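Local coordinates for protein Uly1 (Catenovulum maritimum, PDB 7DRQ) that cleaves the algal polysaccharide ulvan as a lyase of polysaccharide lyase family 24, carrying bound calcium ions on a fold that is probably a beta-propeller, at residues A[72-77]-A[124-129]; A[91-96]-A[183-188]; A[143-148]-A[175-180]. One frame throughout, in Å; residues are numbered along the deposited sequence.

Interaction 1: A[72-77]-A[124-129]; sequences RHVMLT and LLYDMH
Val74 and Tyr126 pack against each other between two antiparallel sheets, with Leu76 and Leu124 extending the apolar seam. From Tyr126 CB, which points toward the 72-77 segment, the side chain takes the crowded position between its own backbone N and carbonyl carbon (chi1 44°). This turns the ring so that one of its faces looks at Val74. CD1 of Tyr126 makes the nearest approach, 3.9 Å from Val74 CG2, and CE1 lies slightly farther from the same methyl. Val74 CG2 thus sits over the face, offset toward the rim, in a CH-pi contact 4.3 Å from the ring centroid and 25° off the ring normal. At the ring's edge, in its plane, lies CB of Leu124 from the same strand. The tip, Tyr126 OH, hydrogen-bonds to Ser151 OG, so the phenol oxygen is satisfied although the residue is buried. The second pair is looser: CD2 of Leu76 faces CD1 of Leu124 at 4.4 Å. No hydrogen bond links the two segments; their backbones stand a full side-chain layer apart, with 8.2 Å between the CA atoms of Val74 and Tyr126. Ile111 and Val113 of strand 111-115 thicken the same layer, the former touching Val74 and Tyr126 and the latter both leucines, while Tyr65 and Thr63 close in from strand 59-65. Strands 73-80 and 122-126 are non-edge strands of successive sheets, and such face-to-face apolar packing is consistent with two neighbouring blades of a beta-propeller, the fold expected for this BNR-repeat family.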
loop_
_atom_site.group_PDB
_atom_site.type_symbol
_atom_site.label_atom_id
_atom_site.label_comp_id
_atom_site.label_asym_id
_atom_site.label_seq_id
_atom_site.Cartn_x
_atom_site.Cartn_y
_atom_site.Cartn_z
ATOM N N ARG A 72 -18.487 10.710 1.211
ATOM C CA ARG A 72 -17.089 10.391 1.501
ATOM C C ARG A 72 -16.927 9.423 2.668
ATOM O O ARG A 72 -15.844 9.335 3.245
ATOM C CB ARG A 72 -16.252 11.661 1.764
ATOM C CG ARG A 72 -16.524 12.821 0.798
ATOM C CD ARG A 72 -15.675 14.055 1.159
ATOM N NE ARG A 72 -15.716 14.394 2.586
ATOM C CZ ARG A 72 -16.667 15.126 3.164
ATOM N NH1 ARG A 72 -17.678 15.599 2.449
ATOM N NH2 ARG A 72 -16.613 15.386 4.465
ATOM N N HIS A 73 -17.961 8.658 3.022
ATOM C CA HIS A 73 -17.861 7.815 4.209
ATOM C C HIS A 73 -16.952 6.621 3.966
ATOM O O HIS A 73 -16.871 6.083 2.855
ATOM C CB HIS A 73 -19.238 7.315 4.638
ATOM C CG HIS A 73 -20.014 8.313 5.436
ATOM N ND1 HIS A 73 -19.945 8.375 6.811
ATOM C CD2 HIS A 73 -20.883 9.279 5.056
ATOM C CE1 HIS A 73 -20.733 9.344 7.244
ATOM N NE2 HIS A 73 -21.306 9.915 6.198
ATOM N N VAL A 74 -16.263 6.218 5.030
ATOM C CA VAL A 74 -15.454 5.002 5.023
ATOM C C VAL A 74 -16.369 3.783 4.994
ATOM O O VAL A 74 -17.267 3.642 5.833
ATOM C CB VAL A 74 -14.541 4.977 6.260
ATOM C CG1 VAL A 74 -13.935 3.594 6.460
ATOM C CG2 VAL A 74 -13.444 6.055 6.150
HETATM N N MSE A 75 -16.145 2.889 4.031
HETATM C CA MSE A 75 -16.978 1.685 3.889
HETATM C C MSE A 75 -16.162 0.411 3.977
HETATM O O MSE A 75 -15.015 0.374 3.544
HETATM C CB MSE A 75 -17.728 1.671 2.552
HETATM C CG MSE A 75 -18.291 3.006 2.101
HETATM SE SE MSE A 75 -19.773 3.594 3.212
HETATM C CE MSE A 75 -21.053 2.134 2.938
ATOM N N LEU A 76 -16.778 -0.650 4.505
ATOM C CA LEU A 76 -16.172 -1.972 4.556
ATOM C C LEU A 76 -17.181 -2.982 4.031
ATOM O O LEU A 76 -18.271 -3.116 4.593
ATOM C CB LEU A 76 -15.733 -2.324 5.985
ATOM C CG LEU A 76 -15.285 -3.786 6.143
ATOM C CD1 LEU A 76 -14.063 -4.066 5.267
ATOM C CD2 LEU A 76 -15.008 -4.133 7.612
ATOM N N THR A 77 -16.831 -3.665 2.943
ATOM C CA THR A 77 -17.695 -4.659 2.308
ATOM C C THR A 77 -17.095 -6.042 2.500
ATOM O O THR A 77 -15.876 -6.221 2.388
ATOM C CB THR A 77 -17.853 -4.380 0.808
ATOM O OG1 THR A 77 -18.468 -3.104 0.611
ATOM C CG2 THR A 77 -18.730 -5.461 0.146
ATOM N N LEU A 124 -8.871 -1.749 10.772
ATOM C CA LEU A 124 -8.952 -0.715 9.746
ATOM C C LEU A 124 -8.064 0.462 10.124
ATOM O O LEU A 124 -8.117 0.942 11.262
ATOM C CB LEU A 124 -10.389 -0.218 9.573
ATOM C CG LEU A 124 -11.386 -1.273 9.098
ATOM C CD1 LEU A 124 -12.795 -0.792 9.366
ATOM C CD2 LEU A 124 -11.173 -1.529 7.603
ATOM N N LEU A 125 -7.293 0.948 9.157
ATOM C CA LEU A 125 -6.489 2.153 9.313
ATOM C C LEU A 125 -6.789 3.072 8.147
ATOM O O LEU A 125 -6.734 2.637 6.994
ATOM C CB LEU A 125 -5.004 1.804 9.346
ATOM C CG LEU A 125 -4.561 1.126 10.639
ATOM C CD1 LEU A 125 -3.204 0.491 10.451
ATOM C CD2 LEU A 125 -4.530 2.111 11.814
ATOM N N TYR A 126 -7.111 4.338 8.418
ATOM C CA TYR A 126 -7.582 5.118 7.281
ATOM C C TYR A 126 -7.319 6.609 7.424
ATOM O O TYR A 126 -7.206 7.151 8.525
ATOM C CB TYR A 126 -9.071 4.892 7.043
ATOM C CG TYR A 126 -9.981 4.895 8.261
ATOM C CD1 TYR A 126 -10.545 6.084 8.736
ATOM C CD2 TYR A 126 -10.353 3.699 8.877
ATOM C CE1 TYR A 126 -11.430 6.077 9.816
ATOM C CE2 TYR A 126 -11.238 3.680 9.956
ATOM C CZ TYR A 126 -11.774 4.868 10.423
ATOM O OH TYR A 126 -12.654 4.843 11.494
ATOM N N ASP A 127 -7.260 7.259 6.257
ATOM C CA ASP A 127 -7.358 8.709 6.120
ATOM C C ASP A 127 -6.202 9.419 6.813
ATOM O O ASP A 127 -6.399 10.370 7.571
ATOM C CB ASP A 127 -8.703 9.234 6.624
ATOM C CG ASP A 127 -9.127 10.501 5.900
ATOM O OD1 ASP A 127 -8.583 10.768 4.805
ATOM O OD2 ASP A 127 -9.998 11.231 6.411
HETATM N N MSE A 128 -4.988 8.938 6.548
HETATM C CA MSE A 128 -3.765 9.450 7.171
HETATM C C MSE A 128 -2.707 9.853 6.157
HETATM O O MSE A 128 -2.390 9.095 5.239
HETATM C CB MSE A 128 -3.184 8.387 8.097
HETATM C CG MSE A 128 -4.092 8.002 9.229
HETATM SE SE MSE A 128 -3.125 6.889 10.456
HETATM C CE MSE A 128 -3.817 5.147 9.872
ATOM N N HIS A 129 -2.156 11.055 6.317
ATOM C CA HIS A 129 -0.965 11.439 5.559
ATOM C C HIS A 129 -0.050 12.241 6.488
ATOM O O HIS A 129 0.046 13.470 6.390
ATOM C CB HIS A 129 -1.310 12.220 4.290
ATOM C CG HIS A 129 -0.132 12.447 3.393
ATOM N ND1 HIS A 129 -0.232 13.097 2.180
ATOM C CD2 HIS A 129 1.170 12.097 3.526
ATOM C CE1 HIS A 129 0.962 13.156 1.616
ATOM N NE2 HIS A 129 1.829 12.555 2.409
#

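Interaction 2: A[91-96]-A[183-188]; sequences FPHQHT and DYKHLT. With CA (calcium ion), chain C.
His93 and Lys185 meet through two torsions: the imidazole of His93 swings opposite its own backbone N (chi1 -175°), and the Lys185 chain, extended at first, kinks at its third torsion (chi3 -70°) to bring the ammonium round to the ring. There Lys185 NZ donates to His93 ND1 at 3.0 Å, approaching at the ring's edge but tilted 24° out of its plane. The two side chains run across each other at about a right angle, and CD of Lys185 also lies 3.4 Å from ND1 of His93. Both polar ends have further partners: His93 NE2 is hydrogen-bonded to Asp127 OD2, fixing the ring from its other nitrogen, and Lys185 NZ forms a salt bridge with Asp146. A smaller apolar contact supports this one, CG of Pro92 resting 3.9 Å from CD1 of Tyr184. On its other side the 183-188 segment grips a calcium ion. Asp183 binds it through both carboxylate oxygens, OD1 and OD2 each 2.5 Å away, and the backbone O of Lys185 lies 2.4 Å from the metal; three waters and Asp173 complete the site. Asp183 OD1 also accepts from the backbone N of Lys185 at 2.9 Å, an Asx turn that fixes the carboxylate relative to the carbonyl beside it. The 91-96 segment turns a corner at Pro92 as strand 86-91, an edge strand of its four-stranded sheet, gives way to strand 93-94, which stays bonded to Val74 of strand 73-80. In sequence the calcium loop falls between strand 150-152 and helix 195-198, with the backbone of His186 bonded to Tyr150 and Tyr184 O to Ser151 OG.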
loop_
_atom_site.group_PDB
_atom_site.type_symbol
_atom_site.label_atom_id
_atom_site.label_comp_id
_atom_site.label_asym_id
_atom_site.label_seq_id
_atom_site.Cartn_x
_atom_site.Cartn_y
_atom_site.Cartn_z
ATOM N N PHE A 91 -19.059 3.457 8.052
ATOM C CA PHE A 91 -18.433 4.051 9.222
ATOM C C PHE A 91 -18.696 5.551 9.263
ATOM O O PHE A 91 -18.863 6.188 8.221
ATOM C CB PHE A 91 -16.920 3.788 9.227
ATOM C CG PHE A 91 -16.565 2.411 9.708
ATOM C CD1 PHE A 91 -16.594 1.337 8.839
ATOM C CD2 PHE A 91 -16.233 2.185 11.039
ATOM C CE1 PHE A 91 -16.302 0.057 9.286
ATOM C CE2 PHE A 91 -15.930 0.903 11.493
ATOM C CZ PHE A 91 -15.962 -0.155 10.618
ATOM N N PRO A 92 -18.770 6.131 10.462
ATOM C CA PRO A 92 -19.087 7.566 10.554
ATOM C C PRO A 92 -18.041 8.459 9.918
ATOM O O PRO A 92 -18.389 9.540 9.426
ATOM C CB PRO A 92 -19.179 7.812 12.070
ATOM C CG PRO A 92 -19.477 6.477 12.669
ATOM C CD PRO A 92 -18.870 5.439 11.759
ATOM N N HIS A 93 -16.772 8.056 9.919
ATOM C CA HIS A 93 -15.719 8.935 9.420
ATOM C C HIS A 93 -15.876 9.218 7.929
ATOM O O HIS A 93 -16.186 8.322 7.142
ATOM C CB HIS A 93 -14.348 8.323 9.646
ATOM C CG HIS A 93 -13.227 9.242 9.270
ATOM N ND1 HIS A 93 -12.871 10.327 10.044
ATOM C CD2 HIS A 93 -12.399 9.255 8.199
ATOM C CE1 HIS A 93 -11.856 10.956 9.477
ATOM N NE2 HIS A 93 -11.554 10.332 8.353
ATOM N N GLN A 94 -15.592 10.461 7.535
ATOM C CA GLN A 94 -15.618 10.877 6.138
ATOM C C GLN A 94 -14.232 11.353 5.738
ATOM O O GLN A 94 -13.540 11.980 6.537
ATOM C CB GLN A 94 -16.635 12.006 5.890
ATOM C CG GLN A 94 -18.077 11.639 6.233
ATOM C CD GLN A 94 -18.929 12.862 6.478
ATOM O OE1 GLN A 94 -18.886 13.454 7.560
ATOM N NE2 GLN A 94 -19.694 13.263 5.468
ATOM N N HIS A 95 -13.831 11.039 4.501
ATOM C CA HIS A 95 -12.536 11.475 3.974
ATOM C C HIS A 95 -12.321 12.959 4.249
ATOM O O HIS A 95 -13.158 13.792 3.886
ATOM C CB HIS A 95 -12.496 11.190 2.465
ATOM C CG HIS A 95 -11.216 11.587 1.792
ATOM N ND1 HIS A 95 -9.971 11.254 2.288
ATOM C CD2 HIS A 95 -10.993 12.267 0.640
ATOM C CE1 HIS A 95 -9.037 11.725 1.477
ATOM N NE2 HIS A 95 -9.631 12.345 0.472
ATOM N N THR A 96 -11.205 13.296 4.910
ATOM C CA THR A 96 -10.929 14.684 5.257
ATOM C C THR A 96 -10.075 15.392 4.212
ATOM O O THR A 96 -9.720 16.556 4.406
ATOM C CB THR A 96 -10.273 14.771 6.649
ATOM O OG1 THR A 96 -9.069 13.990 6.687
ATOM C CG2 THR A 96 -11.239 14.262 7.707
ATOM N N ASP A 183 -17.868 7.670 17.863
ATOM C CA ASP A 183 -16.421 7.756 17.675
ATOM C C ASP A 183 -15.872 6.333 17.682
ATOM O O ASP A 183 -15.748 5.702 18.740
ATOM C CB ASP A 183 -15.802 8.628 18.766
ATOM C CG ASP A 183 -14.290 8.795 18.637
ATOM O OD1 ASP A 183 -13.641 8.111 17.811
ATOM O OD2 ASP A 183 -13.746 9.620 19.410
ATOM N N TYR A 184 -15.553 5.821 16.490
ATOM C CA TYR A 184 -14.906 4.525 16.332
ATOM C C TYR A 184 -13.418 4.638 16.025
ATOM O O TYR A 184 -12.801 3.638 15.633
ATOM C CB TYR A 184 -15.588 3.726 15.221
ATOM C CG TYR A 184 -16.964 3.240 15.603
ATOM C CD1 TYR A 184 -18.078 4.042 15.398
ATOM C CD2 TYR A 184 -17.146 1.980 16.159
ATOM C CE1 TYR A 184 -19.339 3.603 15.745
ATOM C CE2 TYR A 184 -18.409 1.533 16.509
ATOM C CZ TYR A 184 -19.495 2.354 16.298
ATOM O OH TYR A 184 -20.759 1.932 16.632
ATOM N N LYS A 185 -12.825 5.820 16.185
ATOM C CA LYS A 185 -11.446 6.060 15.773
ATOM C C LYS A 185 -10.551 6.117 17.004
ATOM O O LYS A 185 -10.783 6.914 17.918
ATOM C CB LYS A 185 -11.336 7.348 14.954
ATOM C CG LYS A 185 -12.073 7.293 13.593
ATOM C CD LYS A 185 -11.935 8.621 12.846
ATOM C CE LYS A 185 -12.731 9.723 13.543
ATOM N NZ LYS A 185 -12.553 11.069 12.910
ATOM N N HIS A 186 -9.549 5.251 17.031
ATOM C CA HIS A 186 -8.625 5.139 18.141
ATOM C C HIS A 186 -7.297 5.780 17.767
ATOM O O HIS A 186 -6.810 5.633 16.642
ATOM C CB HIS A 186 -8.427 3.677 18.522
ATOM C CG HIS A 186 -9.689 3.025 18.988
ATOM N ND1 HIS A 186 -10.009 2.901 20.323
ATOM C CD2 HIS A 186 -10.728 2.498 18.295
ATOM C CE1 HIS A 186 -11.186 2.307 20.434
ATOM N NE2 HIS A 186 -11.644 2.055 19.217
ATOM N N LEU A 187 -6.721 6.488 18.719
ATOM C CA LEU A 187 -5.524 7.280 18.477
ATOM C C LEU A 187 -4.244 6.471 18.646
ATOM O O LEU A 187 -3.147 7.024 18.480
ATOM C CB LEU A 187 -5.521 8.483 19.431
ATOM C CG LEU A 187 -4.675 9.701 19.072
ATOM C CD1 LEU A 187 -5.079 10.234 17.701
ATOM C CD2 LEU A 187 -4.831 10.767 20.145
ATOM N N THR A 188 -4.369 5.183 18.963
ATOM C CA THR A 188 -3.257 4.301 19.286
ATOM C C THR A 188 -3.680 2.871 18.993
ATOM O O THR A 188 -4.870 2.541 18.994
ATOM C CB THR A 188 -2.831 4.428 20.765
ATOM O OG1 THR A 188 -1.902 3.383 21.093
ATOM C CG2 THR A 188 -4.049 4.306 21.695
HETATM CA CA CA C . -11.459 9.035 18.732
HETATM O O HOH W 1 -9.010 9.313 18.500
HETATM O O HOH W 2 -10.919 11.250 19.776
HETATM O O HOH W 3 -11.530 10.461 16.739
#

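Interaction 3: A[143-148]-A[175-180]; sequences IRKDYF and SVNSEG
Asn177 and Glu179 meet Lys145 and Asp146 partly by direct packing and partly through water. The 175-180 segment begins with a type I turn from Ser175 to Ser178, tightened by an ST turn in which Ser175 OG accepts from the backbone N of Asn177 at 3.2 Å. Asn177 then sets its amide obliquely across the methylenes of Lys145, whose chain bends at chi2 (-61°): Asn177 OD1 lies 3.5 Å from Lys145 CE. Asn177 CB is 4.0 Å from Lys145 CB. The polar ends of both residues converge on Glu193, Lys145 NZ in a salt bridge and Asn177 ND2 in a hydrogen bond. With only a methyl at Asn177, as in an alanine, Glu193 OE1 would probably lose its amide donor and the methylenes of Lys145 their neighbour. A calcium-bound water 2.7 Å from the backbone O of Asn177 also has Lys145 O in reach and probably shares its protons among several acceptors. Ser178 forms a second ST turn, its OG accepting from Gly180 N. The Glu179 side chain crosses that of Asp146 at about a right angle, the carboxylate planes 75° apart. OE2 of Glu179 stands 4.3 Å from OD2 of Asp146, and another water bound to calcium donates to both Asp146 OD1 and Glu179 OE2, each 2.8 Å away. The likely repulsion of these acids is probably eased by that shared water, by the nearby calcium, and by Lys185 and Arg149, salt-bridged to Asp146. With no direct hydrogen bond between the loops, the contact probably rests on Lys145-Asn177 packing, metal-bound water and outside charges.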
loop_
_atom_site.group_PDB
_atom_site.type_symbol
_atom_site.label_atom_id
_atom_site.label_comp_id
_atom_site.label_asym_id
_atom_site.label_seq_id
_atom_site.Cartn_x
_atom_site.Cartn_y
_atom_site.Cartn_z
ATOM N N ILE A 143 -8.022 18.148 14.869
ATOM C CA ILE A 143 -7.274 16.909 14.668
ATOM C C ILE A 143 -6.353 16.597 15.844
ATOM O O ILE A 143 -5.586 15.633 15.786
ATOM C CB ILE A 143 -6.491 16.957 13.344
ATOM C CG1 ILE A 143 -6.166 15.551 12.837
ATOM C CG2 ILE A 143 -5.211 17.783 13.491
ATOM C CD1 ILE A 143 -5.551 15.556 11.432
ATOM N N ARG A 144 -6.440 17.365 16.934
ATOM C CA ARG A 144 -5.463 17.218 18.007
ATOM C C ARG A 144 -5.467 15.819 18.614
ATOM O O ARG A 144 -4.408 15.315 19.010
ATOM C CB ARG A 144 -5.721 18.275 19.076
ATOM C CG ARG A 144 -5.363 19.675 18.607
ATOM C CD ARG A 144 -5.741 20.719 19.647
ATOM N NE ARG A 144 -7.187 20.857 19.768
ATOM C CZ ARG A 144 -7.791 21.570 20.714
ATOM N NH1 ARG A 144 -7.069 22.206 21.625
ATOM N NH2 ARG A 144 -9.111 21.643 20.749
ATOM N N LYS A 145 -6.638 15.177 18.696
ATOM C CA LYS A 145 -6.779 13.806 19.176
ATOM C C LYS A 145 -7.329 12.897 18.081
ATOM O O LYS A 145 -8.068 11.946 18.354
ATOM C CB LYS A 145 -7.669 13.757 20.421
ATOM C CG LYS A 145 -7.160 14.634 21.563
ATOM C CD LYS A 145 -5.778 14.198 22.018
ATOM C CE LYS A 145 -5.310 14.996 23.249
ATOM N NZ LYS A 145 -3.925 14.623 23.631
ATOM N N ASP A 146 -6.974 13.185 16.821
ATOM C CA ASP A 146 -7.491 12.388 15.714
ATOM C C ASP A 146 -6.474 12.274 14.578
ATOM O O ASP A 146 -6.869 12.015 13.434
ATOM C CB ASP A 146 -8.807 12.997 15.208
ATOM C CG ASP A 146 -9.615 12.029 14.364
ATOM O OD1 ASP A 146 -9.671 10.826 14.709
ATOM O OD2 ASP A 146 -10.206 12.474 13.349
ATOM N N TYR A 147 -5.180 12.467 14.864
ATOM C CA TYR A 147 -4.146 12.468 13.830
ATOM C C TYR A 147 -3.758 11.063 13.396
ATOM O O TYR A 147 -3.128 10.903 12.341
ATOM C CB TYR A 147 -2.891 13.196 14.327
ATOM C CG TYR A 147 -2.419 12.664 15.657
ATOM C CD1 TYR A 147 -1.589 11.552 15.728
ATOM C CD2 TYR A 147 -2.824 13.260 16.845
ATOM C CE1 TYR A 147 -1.161 11.058 16.947
ATOM C CE2 TYR A 147 -2.409 12.772 18.063
ATOM C CZ TYR A 147 -1.582 11.671 18.107
ATOM O OH TYR A 147 -1.158 11.177 19.312
ATOM N N PHE A 148 -4.117 10.054 14.192
ATOM C CA PHE A 148 -3.913 8.646 13.887
ATOM C C PHE A 148 -5.278 7.984 14.016
ATOM O O PHE A 148 -5.992 8.231 14.993
ATOM C CB PHE A 148 -2.891 8.000 14.853
ATOM C CG PHE A 148 -2.636 6.545 14.586
ATOM C CD1 PHE A 148 -1.690 6.158 13.648
ATOM C CD2 PHE A 148 -3.355 5.564 15.254
ATOM C CE1 PHE A 148 -1.472 4.823 13.370
ATOM C CE2 PHE A 148 -3.139 4.215 14.993
ATOM C CZ PHE A 148 -2.188 3.841 14.050
ATOM N N SER A 175 -12.022 6.260 25.409
ATOM C CA SER A 175 -10.921 6.857 26.144
ATOM C C SER A 175 -11.304 8.258 26.616
ATOM O O SER A 175 -12.380 8.777 26.302
ATOM C CB SER A 175 -9.680 6.904 25.263
ATOM O OG SER A 175 -9.820 7.944 24.315
ATOM N N VAL A 176 -10.397 8.895 27.368
ATOM C CA VAL A 176 -10.637 10.266 27.814
ATOM C C VAL A 176 -10.707 11.240 26.645
ATOM O O VAL A 176 -11.254 12.339 26.788
ATOM C CB VAL A 176 -9.556 10.713 28.823
ATOM C CG1 VAL A 176 -9.590 9.834 30.066
ATOM C CG2 VAL A 176 -8.172 10.700 28.165
ATOM N N ASN A 177 -10.178 10.862 25.479
ATOM C CA ASN A 177 -10.230 11.697 24.285
ATOM C C ASN A 177 -11.435 11.406 23.385
ATOM O O ASN A 177 -11.525 11.974 22.286
ATOM C CB ASN A 177 -8.940 11.529 23.472
ATOM C CG ASN A 177 -7.700 11.892 24.258
ATOM O OD1 ASN A 177 -7.629 12.965 24.852
ATOM N ND2 ASN A 177 -6.707 11.004 24.249
ATOM N N SER A 178 -12.367 10.556 23.817
ATOM C CA SER A 178 -13.458 10.147 22.938
ATOM C C SER A 178 -14.316 11.337 22.522
ATOM O O SER A 178 -14.637 12.212 23.329
ATOM C CB SER A 178 -14.336 9.104 23.627
ATOM O OG SER A 178 -15.540 8.907 22.893
ATOM N N GLU A 179 -14.706 11.356 21.248
ATOM C CA GLU A 179 -15.604 12.393 20.755
ATOM C C GLU A 179 -17.058 12.144 21.113
ATOM O O GLU A 179 -17.867 13.070 21.018
ATOM C CB GLU A 179 -15.501 12.519 19.235
ATOM C CG GLU A 179 -14.132 12.854 18.729
ATOM C CD GLU A 179 -14.053 12.762 17.217
ATOM O OE1 GLU A 179 -15.108 12.569 16.574
ATOM O OE2 GLU A 179 -12.937 12.876 16.675
ATOM N N GLY A 180 -17.417 10.933 21.497
ATOM C CA GLY A 180 -18.799 10.663 21.812
ATOM C C GLY A 180 -19.239 9.330 21.252
ATOM O O GLY A 180 -18.423 8.448 20.982
HETATM O O HOH W 2 -10.919 11.250 19.776
HETATM O O HOH W 4 -11.047 13.706 18.532
HETATM O O HOH W 5 -4.611 12.923 26.236
HETATM O O HOH W 3 -11.530 10.461 16.739
#

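How the interactions relate
From interaction 1 to interaction 3 the contacts run from core to surface and from apolar to hydrated. Interaction 1 is buried between two sheets and joins its segments by hydrocarbon and ring packing, with no hydrogen bond across; interaction 2 is partly buried and joins the edge of the first sheet to the calcium loop through a direct polar bond; interaction 3 lies outermost, between two loops that meet by Lys145-Asn177 packing and by bridging waters. Interactions 2 and 3 share the calcium environment, including two metal-bound waters, and 143-148 and 175-180 are nested within the loop that interaction 2 closes. A polar chain Asp127-His93-Lys185-Asp146 runs through all three, while Phe148 packs on Leu125 and Met128.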